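Local coordinates for protein ElaA (Escherichia coli, PDB 5Z6N) that probably acts as an N-acetyltransferase of the GNAT family, transferring an acetyl group from acetyl coenzyme A to an amino group, at residues Lys98-Cys103 with Lys110-Gly115. Numbering follows the deposited sequence.
Sequences KTLETC and KPVYLG
Val112 meets Leu100 and Cys103 where strand 112-117 starts alongside helix 91-106. Walking along 110-115, the approach from Lys110 and Pro111 is still loop. The backbone of Pro111 is hydrogen-bonded to Val75, which already ties this end to the neighbouring strand 75-82.

Val112 then carries the whole contact. Its two methyls divide the work. CG2 stands anti to the carbonyl carbon and faces Cys103, with Val112 CG2 3.6 Å from Cys103 CB and 3.8 Å from Cys103 SG. CG1, anti to the backbone N (chi1 158°), reaches Leu100, where Val112 CG1 lies 4.0 Å from Leu100 CD2. That same leucine methyl also sits near the other branch, with Leu100 CD2 4.1 Å from Val112 CG2. The two helix residues are three apart and so present neighbouring side chains to one valine. All three are buried, and no hydrogen bond joins the two segments. Within the helix, Thr102 turns its hydroxyl back onto the preceding turn. There Thr102 OG1 donates to Lys98 O at 3.0 Å, with an angle of 150° at the carbonyl oxygen and the donor tilted 19° from the carbonyl plane.

The contact belongs to a beta-alpha-beta unit, strand 75-82, helix 91-106 and strand 112-117, within the GNAT acetyltransferase fold. The two strands are parallel neighbours, and the helix that links them packs on the sheet. Ile77 of strand 75-82 touches both Leu100 and Val112, while Cys103 rests on Val75.

Tyr113 continues the strand. At Leu114 the bond from CA to CB again points toward the helix. Phe129 of strand 129-131 lies against the side chains of Leu100, Val112 and Leu114.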
loop_
_atom_site.group_PDB
_atom_site.type_symbol
_atom_site.label_atom_id
_atom_site.label_comp_id
_atom_site.label_asym_id
_atom_site.label_seq_id
_atom_site.Cartn_x
_atom_site.Cartn_y
_atom_site.Cartn_z
ATOM N N LYS B 98 4.125 23.570 6.065
ATOM C CA LYS B 98 5.186 23.259 5.114
ATOM C C LYS B 98 4.620 22.756 3.793
ATOM O O LYS B 98 5.232 22.966 2.739
ATOM C CB LYS B 98 6.149 22.239 5.719
ATOM C CG LYS B 98 6.834 22.739 6.979
ATOM C CD LYS B 98 7.964 21.822 7.411
ATOM C CE LYS B 98 8.813 22.475 8.496
ATOM N NZ LYS B 98 8.080 22.636 9.786
ATOM N N THR B 99 3.456 22.101 3.831
ATOM C CA THR B 99 2.808 21.635 2.610
ATOM C C THR B 99 2.163 22.781 1.844
ATOM O O THR B 99 2.106 22.745 0.609
ATOM C CB THR B 99 1.773 20.550 2.943
ATOM O OG1 THR B 99 2.424 19.448 3.590
ATOM C CG2 THR B 99 1.097 20.029 1.688
ATOM N N LEU B 100 1.694 23.811 2.548
ATOM C CA LEU B 100 1.211 25.004 1.865
ATOM C C LEU B 100 2.366 25.842 1.330
ATOM O O LEU B 100 2.254 26.433 0.252
ATOM C CB LEU B 100 0.333 25.829 2.805
ATOM C CG LEU B 100 -1.017 25.184 3.118
ATOM C CD1 LEU B 100 -1.749 25.975 4.191
ATOM C CD2 LEU B 100 -1.855 25.084 1.850
ATOM N N GLU B 101 3.483 25.901 2.064
ATOM C CA GLU B 101 4.687 26.527 1.527
ATOM C C GLU B 101 5.146 25.832 0.252
ATOM O O GLU B 101 5.771 26.461 -0.611
ATOM C CB GLU B 101 5.803 26.510 2.576
ATOM C CG GLU B 101 7.162 26.989 2.068
ATOM C CD GLU B 101 8.297 26.670 3.029
ATOM O OE1 GLU B 101 8.106 25.812 3.919
ATOM O OE2 GLU B 101 9.386 27.267 2.886
ATOM N N THR B 102 4.842 24.540 0.114
ATOM C CA THR B 102 5.127 23.834 -1.130
ATOM C C THR B 102 4.107 24.185 -2.209
ATOM O O THR B 102 4.482 24.439 -3.359
ATOM C CB THR B 102 5.156 22.326 -0.880
ATOM O OG1 THR B 102 6.170 22.023 0.088
ATOM C CG2 THR B 102 5.462 21.574 -2.171
ATOM N N CYS B 103 2.820 24.207 -1.855
ATOM C CA CYS B 103 1.800 24.674 -2.791
ATOM C C CYS B 103 2.048 26.123 -3.187
ATOM O O CYS B 103 1.955 26.482 -4.366
ATOM C CB CYS B 103 0.407 24.521 -2.177
ATOM S SG CYS B 103 -0.035 22.846 -1.672
ATOM N N LYS B 110 -2.693 29.902 -7.562
ATOM C CA LYS B 110 -3.610 28.775 -7.648
ATOM C C LYS B 110 -4.060 28.493 -6.214
ATOM O O LYS B 110 -3.216 28.389 -5.308
ATOM C CB LYS B 110 -2.996 27.520 -8.266
ATOM C CG LYS B 110 -3.191 27.384 -9.770
ATOM C CD LYS B 110 -3.037 25.936 -10.218
ATOM C CE LYS B 110 -3.445 25.744 -11.678
ATOM N NZ LYS B 110 -2.608 26.565 -12.601
ATOM N N PRO B 111 -5.365 28.372 -5.986
ATOM C CA PRO B 111 -5.848 28.016 -4.645
ATOM C C PRO B 111 -5.595 26.549 -4.343
ATOM O O PRO B 111 -5.158 25.768 -5.189
ATOM C CB PRO B 111 -7.350 28.338 -4.715
ATOM C CG PRO B 111 -7.617 28.827 -6.139
ATOM C CD PRO B 111 -6.450 28.449 -6.969
ATOM N N VAL B 112 -5.852 26.177 -3.093
ATOM C CA VAL B 112 -5.570 24.839 -2.590
ATOM C C VAL B 112 -6.871 24.224 -2.103
ATOM O O VAL B 112 -7.524 24.780 -1.213
ATOM C CB VAL B 112 -4.528 24.862 -1.462
ATOM C CG1 VAL B 112 -4.646 23.610 -0.613
ATOM C CG2 VAL B 112 -3.135 24.992 -2.040
ATOM N N TYR B 113 -7.248 23.091 -2.657
ATOM C CA TYR B 113 -8.400 22.378 -2.183
ATOM C C TYR B 113 -7.967 21.269 -1.236
ATOM O O TYR B 113 -6.897 20.763 -1.372
ATOM C CB TYR B 113 -9.190 21.783 -3.346
ATOM C CG TYR B 113 -10.416 21.035 -2.914
ATOM C CD1 TYR B 113 -11.584 21.693 -2.688
ATOM C CD2 TYR B 113 -10.381 19.679 -2.683
ATOM C CE1 TYR B 113 -12.691 21.029 -2.261
ATOM C CE2 TYR B 113 -11.482 19.014 -2.242
ATOM C CZ TYR B 113 -12.633 19.693 -2.050
ATOM O OH TYR B 113 -13.736 19.065 -1.622
ATOM N N LEU B 114 -8.828 20.886 -0.314
ATOM C CA LEU B 114 -8.525 19.827 0.582
ATOM C C LEU B 114 -9.756 19.109 1.093
ATOM O O LEU B 114 -10.688 19.695 1.584
ATOM C CB LEU B 114 -7.684 20.373 1.728
ATOM C CG LEU B 114 -7.313 19.594 2.985
ATOM C CD1 LEU B 114 -6.120 20.258 3.615
ATOM C CD2 LEU B 114 -8.462 19.541 3.968
ATOM N N GLY B 115 -9.771 17.810 0.960
ATOM C CA GLY B 115 -10.896 17.058 1.443
ATOM C C GLY B 115 -10.622 16.735 2.875
ATOM O O GLY B 115 -9.538 16.382 3.208
#